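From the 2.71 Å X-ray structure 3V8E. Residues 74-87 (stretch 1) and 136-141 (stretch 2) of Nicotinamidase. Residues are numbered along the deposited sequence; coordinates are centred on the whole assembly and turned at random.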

ATOM      1  N   THR A  74       3.846 -16.500  12.556  1.00 39.72           N
ATOM      2  CA  THR A  74       3.396 -17.435  11.546  1.00 40.24           C
ATOM      3  C   THR A  74       1.879 -17.305  11.359  1.00 39.95           C
ATOM      4  O   THR A  74       1.093 -17.716  12.211  1.00 40.85           O
ATOM      5  CB  THR A  74       3.819 -18.875  11.929  1.00 41.56           C
ATOM      6  OG1 THR A  74       5.240 -18.962  11.859  1.00 42.28           O
ATOM      7  CG2 THR A  74       3.253 -19.905  10.980  1.00 42.05           C
ATOM      8  N   TYR A  75       1.482 -16.725  10.236  1.00 39.73           N
ATOM      9  CA  TYR A  75       0.079 -16.602   9.891  1.00 40.00           C
ATOM     10  C   TYR A  75      -0.436 -17.883   9.274  1.00 42.42           C
ATOM     11  O   TYR A  75       0.304 -18.580   8.578  1.00 43.24           O
ATOM     12  CB  TYR A  75      -0.107 -15.473   8.911  1.00 38.45           C
ATOM     13  CG  TYR A  75       0.089 -14.115   9.520  1.00 38.11           C
ATOM     14  CD1 TYR A  75       1.182 -13.328   9.164  1.00 38.46           C
ATOM     15  CD2 TYR A  75      -0.809 -13.610  10.445  1.00 37.17           C
ATOM     16  CE1 TYR A  75       1.371 -12.077   9.706  1.00 37.28           C
ATOM     17  CE2 TYR A  75      -0.627 -12.358  10.991  1.00 36.79           C
ATOM     18  CZ  TYR A  75       0.460 -11.596  10.614  1.00 37.01           C
ATOM     19  OH  TYR A  75       0.656 -10.344  11.155  1.00 36.71           O
ATOM     20  N   HIS A  76      -1.707 -18.183   9.533  1.00 43.46           N
ATOM     21  CA  HIS A  76      -2.351 -19.388   9.028  1.00 45.42           C
ATOM     22  C   HIS A  76      -3.446 -19.001   8.087  1.00 44.85           C
ATOM     23  O   HIS A  76      -4.266 -18.153   8.406  1.00 45.47           O
ATOM     24  CB  HIS A  76      -2.935 -20.205  10.178  1.00 47.09           C
ATOM     25  CG  HIS A  76      -1.897 -20.836  11.071  1.00 49.95           C
ATOM     26  ND1 HIS A  76      -1.558 -22.140  10.982  1.00 52.07           N
ATOM     27  CD2 HIS A  76      -1.118 -20.298  12.098  1.00 50.27           C
ATOM     28  CE1 HIS A  76      -0.611 -22.425  11.901  1.00 52.49           C
ATOM     29  NE2 HIS A  76      -0.343 -21.299  12.584  1.00 51.67           N
ATOM     30  N   SER A  77      -3.482 -19.623   6.916  1.00 45.42           N
ATOM     31  CA  SER A  77      -4.576 -19.434   5.975  1.00 45.35           C
ATOM     32  C   SER A  77      -5.927 -19.374   6.692  1.00 46.35           C
ATOM     33  O   SER A  77      -6.195 -20.187   7.558  1.00 47.77           O
ATOM     34  CB  SER A  77      -4.583 -20.567   4.952  1.00 46.56           C
ATOM     35  OG  SER A  77      -5.571 -20.342   3.970  1.00 45.82           O
ATOM     36  N   PRO A  78      -6.764 -18.381   6.360  1.00 47.48           N
ATOM     37  CA  PRO A  78      -8.131 -18.355   6.896  1.00 49.36           C
ATOM     38  C   PRO A  78      -9.142 -19.312   6.250  1.00 52.99           C
ATOM     39  O   PRO A  78     -10.158 -19.591   6.879  1.00 55.16           O
ATOM     40  CB  PRO A  78      -8.570 -16.906   6.673  1.00 45.85           C
ATOM     41  CG  PRO A  78      -7.685 -16.409   5.588  1.00 44.83           C
ATOM     42  CD  PRO A  78      -6.367 -17.065   5.829  1.00 44.33           C
ATOM     43  N   ARG A  79      -8.897 -19.792   5.026  1.00 56.73           N
ATOM     44  CA  ARG A  79      -9.796 -20.781   4.399  1.00 62.81           C
ATOM     45  C   ARG A  79      -9.790 -22.071   5.216  1.00 66.05           C
ATOM     46  O   ARG A  79      -8.717 -22.592   5.543  1.00 65.45           O
ATOM     47  CB  ARG A  79      -9.402 -21.066   2.939  1.00 66.75           C
ATOM     48  CG  ARG A  79     -10.550 -21.394   1.964  1.00 72.84           C
ATOM     49  CD  ARG A  79     -11.622 -20.288   1.814  1.00 74.08           C
ATOM     50  NE  ARG A  79     -11.084 -18.913   1.723  1.00 73.70           N
ATOM     51  CZ  ARG A  79     -11.748 -17.798   2.047  1.00 68.82           C
ATOM     52  NH1 ARG A  79     -12.991 -17.864   2.485  1.00 72.05           N
ATOM     53  NH2 ARG A  79     -11.165 -16.608   1.948  1.00 63.91           N
ATOM     54  N   PRO A  80     -10.987 -22.585   5.572  1.00 70.92           N
ATOM     55  CA  PRO A  80     -11.052 -23.795   6.421  1.00 73.50           C
ATOM     56  C   PRO A  80     -10.599 -25.037   5.647  1.00 72.93           C
ATOM     57  O   PRO A  80     -10.941 -25.191   4.465  1.00 72.43           O
ATOM     58  CB  PRO A  80     -12.542 -23.900   6.807  1.00 74.49           C
ATOM     59  CG  PRO A  80     -13.244 -22.761   6.117  1.00 73.95           C
ATOM     60  CD  PRO A  80     -12.319 -22.194   5.076  1.00 71.20           C
ATOM     61  N   GLY A  81      -9.813 -25.893   6.300  1.00 71.86           N
ATOM     62  CA  GLY A  81      -9.209 -27.050   5.635  1.00 72.43           C
ATOM     63  C   GLY A  81      -7.831 -26.757   5.060  1.00 70.81           C
ATOM     64  O   GLY A  81      -6.971 -27.639   5.001  1.00 71.55           O
ATOM     65  N   ASP A  82      -7.627 -25.516   4.619  1.00 68.84           N
ATOM     66  CA  ASP A  82      -6.313 -25.042   4.189  1.00 65.46           C
ATOM     67  C   ASP A  82      -5.444 -24.772   5.415  1.00 65.37           C
ATOM     68  O   ASP A  82      -5.856 -24.074   6.352  1.00 65.71           O
ATOM     69  CB  ASP A  82      -6.433 -23.780   3.333  1.00 60.67           C
ATOM     70  CG  ASP A  82      -5.100 -23.322   2.774  1.00 58.83           C
ATOM     71  OD1 ASP A  82      -4.073 -23.981   3.046  1.00 58.05           O
ATOM     72  OD2 ASP A  82      -5.077 -22.288   2.063  1.00 57.88           O
ATOM     73  N   ASP A  83      -4.239 -25.327   5.394  1.00 64.91           N
ATOM     74  CA  ASP A  83      -3.348 -25.225   6.529  1.00 64.92           C
ATOM     75  C   ASP A  83      -1.956 -24.731   6.140  1.00 62.80           C
ATOM     76  O   ASP A  83      -0.985 -24.964   6.864  1.00 64.78           O
ATOM     77  CB  ASP A  83      -3.270 -26.575   7.262  1.00 69.56           C
ATOM     78  CG  ASP A  83      -2.542 -27.645   6.455  1.00 72.02           C
ATOM     79  OD1 ASP A  83      -2.205 -27.393   5.272  1.00 71.08           O
ATOM     80  OD2 ASP A  83      -2.302 -28.741   7.018  1.00 75.81           O
ATOM     81  N   SER A  84      -1.844 -24.065   4.995  1.00 58.73           N
ATOM     82  CA  SER A  84      -0.596 -23.384   4.690  1.00 55.91           C
ATOM     83  C   SER A  84      -0.439 -22.142   5.582  1.00 52.33           C
ATOM     84  O   SER A  84      -1.381 -21.727   6.277  1.00 50.50           O
ATOM     85  CB  SER A  84      -0.450 -23.071   3.197  1.00 56.84           C
ATOM     86  OG  SER A  84      -1.641 -22.545   2.650  1.00 58.31           O
ATOM     87  N   THR A  85       0.770 -21.588   5.579  1.00 49.49           N
ATOM     88  CA  THR A  85       1.181 -20.585   6.541  1.00 46.60           C
ATOM     89  C   THR A  85       2.101 -19.592   5.864  1.00 45.67           C
ATOM     90  O   THR A  85       2.724 -19.911   4.856  1.00 46.05           O
ATOM     91  CB  THR A  85       1.976 -21.220   7.702  1.00 47.22           C
ATOM     92  OG1 THR A  85       3.130 -21.885   7.183  1.00 48.39           O
ATOM     93  CG2 THR A  85       1.133 -22.207   8.508  1.00 46.95           C
ATOM     94  N   GLN A  86       2.197 -18.389   6.418  1.00 45.25           N
ATOM     95  CA  GLN A  86       3.181 -17.419   5.949  1.00 45.56           C
ATOM     96  C   GLN A  86       3.849 -16.669   7.081  1.00 44.94           C
ATOM     97  O   GLN A  86       3.200 -16.247   8.027  1.00 43.46           O
ATOM     98  CB  GLN A  86       2.560 -16.418   5.001  1.00 46.17           C
ATOM     99  CG  GLN A  86       2.147 -17.008   3.673  1.00 51.51           C
ATOM    100  CD  GLN A  86       1.691 -15.943   2.704  1.00 53.95           C
ATOM    101  OE1 GLN A  86       2.389 -14.944   2.490  1.00 57.44           O
ATOM    102  NE2 GLN A  86       0.514 -16.139   2.120  1.00 53.57           N
ATOM    103  N   GLU A  87       5.163 -16.523   6.957  1.00 46.69           N
ATOM    104  CA  GLU A  87       5.986 -15.725   7.856  1.00 47.41           C
ATOM    105  C   GLU A  87       5.620 -14.254   7.717  1.00 43.63           C
ATOM    106  O   GLU A  87       5.523 -13.758   6.607  1.00 43.31           O
ATOM    107  CB  GLU A  87       7.444 -15.898   7.452  1.00 52.30           C
ATOM    108  CG  GLU A  87       8.443 -15.751   8.578  1.00 56.49           C
ATOM    109  CD  GLU A  87       8.630 -17.039   9.345  1.00 61.27           C
ATOM    110  OE1 GLU A  87       7.725 -17.912   9.291  1.00 61.39           O
ATOM    111  OE2 GLU A  87       9.690 -17.169  10.003  1.00 64.48           O
ATOM    112  N   ASP A 136      -5.879  -9.859  -0.448  1.00 26.80           N
ATOM    113  CA  ASP A 136      -5.131 -10.281   0.741  1.00 26.96           C
ATOM    114  C   ASP A 136      -3.942 -11.191   0.382  1.00 28.37           C
ATOM    115  O   ASP A 136      -3.818 -11.619  -0.778  1.00 28.60           O
ATOM    116  CB  ASP A 136      -6.064 -10.914   1.776  1.00 26.98           C
ATOM    117  CG  ASP A 136      -6.692 -12.239   1.313  1.00 28.49           C
ATOM    118  OD1 ASP A 136      -7.841 -12.502   1.740  1.00 28.72           O
ATOM    119  OD2 ASP A 136      -6.060 -13.030   0.559  1.00 29.07           O
ATOM    120  N   ILE A 137      -3.078 -11.488   1.355  1.00 29.31           N
ATOM    121  CA  ILE A 137      -1.849 -12.238   1.077  1.00 31.69           C
ATOM    122  C   ILE A 137      -2.126 -13.665   0.630  1.00 34.32           C
ATOM    123  O   ILE A 137      -1.213 -14.368   0.213  1.00 37.11           O
ATOM    124  CB  ILE A 137      -0.883 -12.280   2.282  1.00 33.04           C
ATOM    125  CG1 ILE A 137      -1.605 -12.766   3.539  1.00 34.51           C
ATOM    126  CG2 ILE A 137      -0.278 -10.899   2.566  1.00 32.98           C
ATOM    127  CD1 ILE A 137      -0.658 -13.120   4.679  1.00 36.86           C
ATOM    128  N   TRP A 138      -3.384 -14.095   0.722  1.00 34.20           N
ATOM    129  CA  TRP A 138      -3.758 -15.457   0.384  1.00 35.36           C
ATOM    130  C   TRP A 138      -4.404 -15.500  -0.960  1.00 35.95           C
ATOM    131  O   TRP A 138      -4.763 -16.554  -1.464  1.00 36.41           O
ATOM    132  CB  TRP A 138      -4.724 -15.984   1.431  1.00 35.74           C
ATOM    133  CG  TRP A 138      -4.115 -15.960   2.804  1.00 35.54           C
ATOM    134  CD1 TRP A 138      -4.352 -15.051   3.827  1.00 34.46           C
ATOM    135  CD2 TRP A 138      -3.121 -16.883   3.340  1.00 36.24           C
ATOM    136  NE1 TRP A 138      -3.599 -15.351   4.930  1.00 34.79           N
ATOM    137  CE2 TRP A 138      -2.838 -16.431   4.707  1.00 35.85           C
ATOM    138  CE3 TRP A 138      -2.462 -17.995   2.848  1.00 37.10           C
ATOM    139  CZ2 TRP A 138      -1.927 -17.079   5.519  1.00 37.08           C
ATOM    140  CZ3 TRP A 138      -1.548 -18.646   3.678  1.00 38.35           C
ATOM    141  CH2 TRP A 138      -1.285 -18.197   4.978  1.00 38.20           C
ATOM    142  N   ASN A 139      -4.554 -14.324  -1.548  1.00 36.19           N
ATOM    143  CA  ASN A 139      -5.424 -14.130  -2.681  1.00 36.45           C
ATOM    144  C   ASN A 139      -6.830 -14.693  -2.419  1.00 36.48           C
ATOM    145  O   ASN A 139      -7.445 -15.309  -3.288  1.00 37.61           O
ATOM    146  CB  ASN A 139      -4.807 -14.706  -3.948  1.00 38.29           C
ATOM    147  CG  ASN A 139      -5.537 -14.249  -5.192  1.00 40.18           C
ATOM    148  OD1 ASN A 139      -5.888 -13.072  -5.332  1.00 39.44           O
ATOM    149  ND2 ASN A 139      -5.801 -15.184  -6.093  1.00 42.57           N
ATOM    150  N   PHE A 140      -7.341 -14.475  -1.217  1.00 34.95           N
ATOM    151  CA  PHE A 140      -8.675 -14.957  -0.913  1.00 35.54           C
ATOM    152  C   PHE A 140      -9.712 -13.877  -1.159  1.00 33.13           C
ATOM    153  O   PHE A 140     -10.454 -13.973  -2.119  1.00 33.48           O
ATOM    154  CB  PHE A 140      -8.753 -15.630   0.464  1.00 37.27           C
ATOM    155  CG  PHE A 140      -8.206 -17.026   0.457  1.00 41.38           C
ATOM    156  CD1 PHE A 140      -7.865 -17.683   1.647  1.00 43.66           C
ATOM    157  CD2 PHE A 140      -7.998 -17.710  -0.773  1.00 43.16           C
ATOM    158  CE1 PHE A 140      -7.362 -18.999   1.611  1.00 45.21           C
ATOM    159  CE2 PHE A 140      -7.481 -19.010  -0.806  1.00 43.84           C
ATOM    160  CZ  PHE A 140      -7.170 -19.654   0.388  1.00 45.27           C
ATOM    161  N   HIS A 141      -9.725 -12.839  -0.335  1.00 30.53           N
ATOM    162  CA  HIS A 141     -10.550 -11.673  -0.594  1.00 29.05           C
ATOM    163  C   HIS A 141      -9.880 -10.724  -1.568  1.00 28.41           C
ATOM    164  O   HIS A 141      -8.689 -10.381  -1.405  1.00 27.70           O
ATOM    165  CB  HIS A 141     -10.840 -10.971   0.722  1.00 27.95           C
ATOM    166  CG  HIS A 141     -11.373  -9.555   0.571  1.00 27.45           C
ATOM    167  ND1 HIS A 141     -12.686  -9.249   0.696  1.00 27.51           N
ATOM    168  CD2 HIS A 141     -10.716  -8.351   0.304  1.00 25.95           C
ATOM    169  CE1 HIS A 141     -12.853  -7.921   0.536  1.00 26.37           C
ATOM    170  NE2 HIS A 141     -11.647  -7.374   0.288  1.00 25.50           N
TER

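This is a mostly aromatic contact, in which a compact turn and the residue after it set Trp 138 and Phe 140 against a two-stranded hairpin, and a single hydrogen bond, from Gln 86 to the turn's backbone, ties the two together.

Stretch 1 supplies the platform. Its strands at 74-76 and 85-87 are joined by the reciprocal backbone bonds Tyr 75 N to Gln 86 O (2.8 Å) and Gln 86 N to Tyr 75 O (2.9 Å), and Ser 77 N to Ser 84 O (3.0 Å) extends the ladder toward the loop. There a type II turn runs from Arg 79 to Asp 82, with Gly 81 at backbone angles that would jam a CB against the preceding carbonyl.

Stretch 2 has no helix or strand; a type I turn from Asp 136 to Asn 139, the backbone bond Asp 136 N to His 141 O (3.0 Å) and one carboxylate hold it. Asp 136 OD2 accepts from Trp 138 N (2.9 Å) and Phe 140 N (2.6 Å), while Asp 136 OD1 accepts from His 141 N (2.8 Å). A buried acid that scarcely touches the hairpin organises the backbone carrying both aromatic rings.

Trp 138 is the centrepiece, with the largest area covered by the partner. Ser 77 CA sits 3.5 Å from the centroid of its six-membered ring, almost on the normal, and Pro 78 CD lies 3.5 Å from that of the five-membered ring. These are CH-pi contacts, in which C-H groups polarised by neighbouring nitrogen or carbonyl meet an electron-rich face. The opposite face is covered by Gln 86, whose NE2 is 3.6 Å from Trp 138 CE3. The same amide donates to the carbonyl of Ile 137, NE2 to O at 3.1 Å and 161°, so one side chain both covers the indole and satisfies a backbone oxygen. Tyr 75 CB makes apolar contact with Trp 138 CZ2 at 4.2 Å.

Phe 140 packs against the loop. Arg 79 lies over one face, its CZ 4.4 Å from the ring centroid in an off-centre cation-pi arrangement, and its NH2 comes within 3.0 Å of Phe 140 CB. Around the edge are Pro 78 CG, 4.1 Å from Phe 140 CD1, and Ser 77 OG, 3.3 Å from Phe 140 CE1. That hydroxyl is already committed, donating to Asp 82 OD2 at 2.8 Å, while Asp 82 OD1 accepts from Ser 84 N (3.0 Å) and OG (2.9 Å).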